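Local coordinates for protein amide synthase (Vibrio cholerae, PDB 1L5A) that probably forms an amide bond in vibriobactin assembly, as a stand-alone condensation enzyme of nonribosomal peptide synthesis, at residues His125-Phe137 / Arg263-Val276. Sequence-based numbering, arbitrary orientation.
Sequences HHIVLDGYGMMLF and RWGSVAANVPGLMV
The loop end at L129 and the first turn of helix 131-150 at G133 lie against G273 and P272, with CA atoms 4.4 Å apart for L129 and G273 and 4.3 Å for G133 and P272. D130 and R263 carry the contact; H125, H126 and D130 belong to the HHxxxDG motif that marks condensation domains. The D130 carboxylate points away from the H126 ring, and its bonds are consistent with a structural role. Its OD1 caps the helix by accepting from G133 N. D130 OD2 takes M275 N at 2.8 Å, nearly straight (171°), and V276 N at 3.0 Å from the opposite face of the carboxylate plane. R263 NH2 adds a salt bridge to D130 OD1 at 3.0 Å, with carboxylate and guanidinium planes 75° apart. D130 CG sits between its backbone N and carbonyl carbon (chi1 50°), which turns the acid back over the helix start. The other terminal nitrogen, R263 NH1, donates to A268 O at 2.7 Å. R263 CG lies over one face of the Y132 ring, a CH-pi contact, and the bend at chi2 carries CD and NE past Y132 CD2. M135 CE covers the opposite face. Y132 OH reaches A269 O through a water. L136 packs its CB on P272 CG. Helix 6-14 flanks this buried junction through F8, which touches L274, and helix 161-172 through Y161 and Y164 on M275. The junction ties the start of helix 131-150, just after strand 117-125, to the loop between strands 255-260 and 277-282.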
loop_
_atom_site.group_PDB
_atom_site.type_symbol
_atom_site.label_atom_id
_atom_site.label_comp_id
_atom_site.label_asym_id
_atom_site.label_seq_id
_atom_site.Cartn_x
_atom_site.Cartn_y
_atom_site.Cartn_z
ATOM N N HIS A 125 -15.731 20.614 -21.020
ATOM C CA HIS A 125 -14.466 21.315 -21.125
ATOM C C HIS A 125 -13.406 20.376 -20.534
ATOM O O HIS A 125 -13.660 19.655 -19.566
ATOM C CB HIS A 125 -14.522 22.612 -20.338
ATOM C CG HIS A 125 -13.324 23.473 -20.529
ATOM N ND1 HIS A 125 -12.111 23.197 -19.937
ATOM C CD2 HIS A 125 -13.141 24.593 -21.266
ATOM C CE1 HIS A 125 -11.232 24.114 -20.302
ATOM N NE2 HIS A 125 -11.831 24.972 -21.109
ATOM N N HIS A 126 -12.219 20.375 -21.117
ATOM C CA HIS A 126 -11.155 19.518 -20.624
ATOM C C HIS A 126 -10.862 19.673 -19.125
ATOM O O HIS A 126 -10.228 18.812 -18.520
ATOM C CB HIS A 126 -9.889 19.806 -21.412
ATOM C CG HIS A 126 -9.324 18.609 -22.091
ATOM N ND1 HIS A 126 -8.565 17.668 -21.426
ATOM C CD2 HIS A 126 -9.430 18.179 -23.370
ATOM C CE1 HIS A 126 -8.229 16.709 -22.269
ATOM N NE2 HIS A 126 -8.743 16.995 -23.454
ATOM N N ILE A 127 -11.321 20.771 -18.533
ATOM C CA ILE A 127 -11.068 21.041 -17.129
ATOM C C ILE A 127 -11.888 20.172 -16.164
ATOM O O ILE A 127 -11.616 20.166 -14.959
ATOM C CB ILE A 127 -11.281 22.551 -16.822
ATOM C CG1 ILE A 127 -10.571 22.934 -15.532
ATOM C CG2 ILE A 127 -12.764 22.869 -16.660
ATOM C CD1 ILE A 127 -10.496 24.409 -15.360
ATOM N N VAL A 128 -12.893 19.462 -16.673
ATOM C CA VAL A 128 -13.682 18.556 -15.825
ATOM C C VAL A 128 -13.773 17.147 -16.423
ATOM O O VAL A 128 -14.436 16.276 -15.860
ATOM C CB VAL A 128 -15.134 19.048 -15.572
ATOM C CG1 VAL A 128 -15.118 20.379 -14.806
ATOM C CG2 VAL A 128 -15.870 19.152 -16.886
ATOM N N LEU A 129 -13.078 16.918 -17.535
ATOM C CA LEU A 129 -13.118 15.625 -18.186
ATOM C C LEU A 129 -11.961 15.394 -19.166
ATOM O O LEU A 129 -11.609 16.292 -19.935
ATOM C CB LEU A 129 -14.442 15.479 -18.952
ATOM C CG LEU A 129 -14.846 14.035 -19.294
ATOM C CD1 LEU A 129 -15.318 13.329 -18.002
ATOM C CD2 LEU A 129 -15.968 14.028 -20.362
ATOM N N ASP A 130 -11.377 14.192 -19.128
ATOM C CA ASP A 130 -10.318 13.816 -20.057
ATOM C C ASP A 130 -10.837 12.662 -20.911
ATOM O O ASP A 130 -12.021 12.337 -20.866
ATOM C CB ASP A 130 -9.022 13.400 -19.335
ATOM C CG ASP A 130 -9.246 12.361 -18.231
ATOM O OD1 ASP A 130 -10.090 11.442 -18.410
ATOM O OD2 ASP A 130 -8.550 12.458 -17.184
ATOM N N GLY A 131 -9.961 12.027 -21.676
ATOM C CA GLY A 131 -10.422 10.949 -22.531
ATOM C C GLY A 131 -11.032 9.789 -21.792
ATOM O O GLY A 131 -12.132 9.329 -22.106
ATOM N N TYR A 132 -10.314 9.317 -20.786
ATOM C CA TYR A 132 -10.755 8.177 -20.000
ATOM C C TYR A 132 -12.111 8.509 -19.343
ATOM O O TYR A 132 -13.015 7.657 -19.291
ATOM C CB TYR A 132 -9.674 7.818 -18.958
ATOM C CG TYR A 132 -9.819 6.439 -18.349
ATOM C CD1 TYR A 132 -9.113 5.347 -18.867
ATOM C CD2 TYR A 132 -10.661 6.220 -17.250
ATOM C CE1 TYR A 132 -9.242 4.053 -18.299
ATOM C CE2 TYR A 132 -10.793 4.954 -16.685
ATOM C CZ TYR A 132 -10.081 3.871 -17.212
ATOM O OH TYR A 132 -10.209 2.615 -16.645
ATOM N N GLY A 133 -12.259 9.740 -18.857
ATOM C CA GLY A 133 -13.529 10.123 -18.259
ATOM C C GLY A 133 -14.671 9.989 -19.279
ATOM O O GLY A 133 -15.769 9.486 -18.968
ATOM N N MET A 134 -14.393 10.421 -20.512
ATOM C CA MET A 134 -15.357 10.367 -21.579
ATOM C C MET A 134 -15.820 8.937 -21.820
ATOM O O MET A 134 -17.032 8.662 -21.873
ATOM C CB MET A 134 -14.758 10.945 -22.861
ATOM C CG MET A 134 -15.781 11.185 -23.969
ATOM S SD MET A 134 -17.104 12.397 -23.552
ATOM C CE MET A 134 -18.355 11.426 -23.499
ATOM N N MET A 135 -14.877 8.011 -21.960
ATOM C CA MET A 135 -15.305 6.644 -22.195
ATOM C C MET A 135 -16.048 6.093 -20.983
ATOM O O MET A 135 -17.005 5.337 -21.160
ATOM C CB MET A 135 -14.130 5.750 -22.632
ATOM C CG MET A 135 -13.346 5.071 -21.575
ATOM S SD MET A 135 -14.146 3.610 -20.872
ATOM C CE MET A 135 -13.120 3.551 -19.391
ATOM N N LEU A 136 -15.645 6.480 -19.770
ATOM C CA LEU A 136 -16.358 6.026 -18.579
ATOM C C LEU A 136 -17.801 6.493 -18.703
ATOM O O LEU A 136 -18.726 5.744 -18.420
ATOM C CB LEU A 136 -15.758 6.602 -17.296
ATOM C CG LEU A 136 -14.493 5.960 -16.718
ATOM C CD1 LEU A 136 -14.073 6.717 -15.470
ATOM C CD2 LEU A 136 -14.745 4.488 -16.379
ATOM N N PHE A 137 -17.990 7.736 -19.135
ATOM C CA PHE A 137 -19.331 8.284 -19.315
ATOM C C PHE A 137 -20.102 7.459 -20.360
ATOM O O PHE A 137 -21.306 7.240 -20.231
ATOM C CB PHE A 137 -19.245 9.743 -19.781
ATOM C CG PHE A 137 -20.495 10.242 -20.457
ATOM C CD1 PHE A 137 -21.554 10.765 -19.711
ATOM C CD2 PHE A 137 -20.614 10.201 -21.850
ATOM C CE1 PHE A 137 -22.717 11.249 -20.346
ATOM C CE2 PHE A 137 -21.777 10.684 -22.501
ATOM C CZ PHE A 137 -22.833 11.212 -21.748
ATOM N N ARG A 263 -5.622 6.438 -13.235
ATOM C CA ARG A 263 -6.857 5.800 -12.765
ATOM C C ARG A 263 -6.482 4.498 -12.057
ATOM O O ARG A 263 -7.254 3.951 -11.280
ATOM C CB ARG A 263 -7.773 5.426 -13.938
ATOM C CG ARG A 263 -8.149 6.565 -14.867
ATOM C CD ARG A 263 -9.288 7.357 -14.317
ATOM N NE ARG A 263 -9.516 8.560 -15.101
ATOM C CZ ARG A 263 -10.588 9.338 -14.980
ATOM N NH1 ARG A 263 -11.550 9.025 -14.111
ATOM N NH2 ARG A 263 -10.676 10.458 -15.687
ATOM N N TRP A 264 -5.286 4.005 -12.362
ATOM C CA TRP A 264 -4.762 2.763 -11.805
ATOM C C TRP A 264 -4.746 2.708 -10.280
ATOM O O TRP A 264 -4.149 3.555 -9.617
ATOM C CB TRP A 264 -3.362 2.529 -12.355
ATOM C CG TRP A 264 -2.737 1.269 -11.894
ATOM C CD1 TRP A 264 -3.369 0.104 -11.578
ATOM C CD2 TRP A 264 -1.339 1.031 -11.727
ATOM N NE1 TRP A 264 -2.450 -0.853 -11.220
ATOM C CE2 TRP A 264 -1.193 -0.313 -11.302
ATOM C CE3 TRP A 264 -0.191 1.821 -11.894
ATOM C CZ2 TRP A 264 0.058 -0.886 -11.039
ATOM C CZ3 TRP A 264 1.051 1.253 -11.631
ATOM C CH2 TRP A 264 1.164 -0.092 -11.207
ATOM N N GLY A 265 -5.423 1.704 -9.729
ATOM C CA GLY A 265 -5.485 1.555 -8.287
ATOM C C GLY A 265 -6.156 2.688 -7.536
ATOM O O GLY A 265 -6.042 2.760 -6.322
ATOM N N SER A 266 -6.892 3.553 -8.233
ATOM C CA SER A 266 -7.529 4.690 -7.577
ATOM C C SER A 266 -9.045 4.748 -7.708
ATOM O O SER A 266 -9.642 4.177 -8.624
ATOM C CB SER A 266 -6.941 5.994 -8.125
ATOM O OG SER A 266 -7.722 7.115 -7.747
ATOM N N VAL A 267 -9.670 5.472 -6.794
ATOM C CA VAL A 267 -11.113 5.602 -6.845
ATOM C C VAL A 267 -11.496 6.387 -8.102
ATOM O O VAL A 267 -12.652 6.404 -8.516
ATOM C CB VAL A 267 -11.631 6.296 -5.575
ATOM C CG1 VAL A 267 -11.257 7.768 -5.592
ATOM C CG2 VAL A 267 -13.124 6.063 -5.437
ATOM N N ALA A 268 -10.504 7.015 -8.723
ATOM C CA ALA A 268 -10.721 7.784 -9.939
ATOM C C ALA A 268 -11.150 6.817 -11.031
ATOM O O ALA A 268 -11.648 7.225 -12.080
ATOM C CB ALA A 268 -9.421 8.512 -10.354
ATOM N N ALA A 269 -10.944 5.527 -10.792
ATOM C CA ALA A 269 -11.328 4.538 -11.788
ATOM C C ALA A 269 -12.842 4.496 -11.876
ATOM O O ALA A 269 -13.396 3.918 -12.811
ATOM C CB ALA A 269 -10.798 3.176 -11.421
ATOM N N ASN A 270 -13.497 5.105 -10.894
ATOM C CA ASN A 270 -14.950 5.148 -10.854
ATOM C C ASN A 270 -15.432 6.568 -10.644
ATOM O O ASN A 270 -16.467 6.785 -10.028
ATOM C CB ASN A 270 -15.490 4.279 -9.717
ATOM C CG ASN A 270 -14.959 2.881 -9.766
ATOM O OD1 ASN A 270 -14.058 2.525 -9.007
ATOM N ND2 ASN A 270 -15.493 2.075 -10.679
ATOM N N VAL A 271 -14.685 7.535 -11.154
ATOM C CA VAL A 271 -15.065 8.926 -11.008
ATOM C C VAL A 271 -14.641 9.672 -12.249
ATOM O O VAL A 271 -13.473 10.006 -12.411
ATOM C CB VAL A 271 -14.380 9.595 -9.801
ATOM C CG1 VAL A 271 -14.940 10.981 -9.602
ATOM C CG2 VAL A 271 -14.559 8.767 -8.564
ATOM N N PRO A 272 -15.584 9.909 -13.162
ATOM C CA PRO A 272 -15.244 10.633 -14.385
ATOM C C PRO A 272 -14.726 12.009 -13.970
ATOM O O PRO A 272 -15.284 12.638 -13.074
ATOM C CB PRO A 272 -16.576 10.700 -15.114
ATOM C CG PRO A 272 -17.235 9.385 -14.727
ATOM C CD PRO A 272 -16.945 9.337 -13.232
ATOM N N GLY A 273 -13.635 12.448 -14.590
ATOM C CA GLY A 273 -13.069 13.744 -14.261
ATOM C C GLY A 273 -11.742 13.964 -14.974
ATOM O O GLY A 273 -11.421 13.269 -15.938
ATOM N N LEU A 274 -10.964 14.932 -14.495
ATOM C CA LEU A 274 -9.665 15.221 -15.078
ATOM C C LEU A 274 -8.541 14.629 -14.234
ATOM O O LEU A 274 -8.277 15.067 -13.106
ATOM C CB LEU A 274 -9.450 16.735 -15.212
ATOM C CG LEU A 274 -8.015 17.122 -15.605
ATOM C CD1 LEU A 274 -7.612 16.338 -16.858
ATOM C CD2 LEU A 274 -7.906 18.631 -15.848
ATOM N N MET A 275 -7.861 13.634 -14.777
ATOM C CA MET A 275 -6.770 13.046 -14.020
ATOM C C MET A 275 -5.532 12.730 -14.858
ATOM O O MET A 275 -4.455 12.535 -14.310
ATOM C CB MET A 275 -7.249 11.767 -13.305
ATOM C CG MET A 275 -8.255 11.987 -12.186
ATOM S SD MET A 275 -10.004 11.901 -12.698
ATOM C CE MET A 275 -10.784 12.383 -11.159
ATOM N N VAL A 276 -5.688 12.688 -16.178
ATOM C CA VAL A 276 -4.586 12.347 -17.054
ATOM C C VAL A 276 -3.362 13.235 -16.786
ATOM O O VAL A 276 -3.482 14.433 -16.508
ATOM C CB VAL A 276 -5.041 12.405 -18.561
ATOM C CG1 VAL A 276 -5.339 13.840 -19.004
ATOM C CG2 VAL A 276 -3.997 11.798 -19.421
HETATM O O HOH W 1 -12.374 2.293 -14.635
#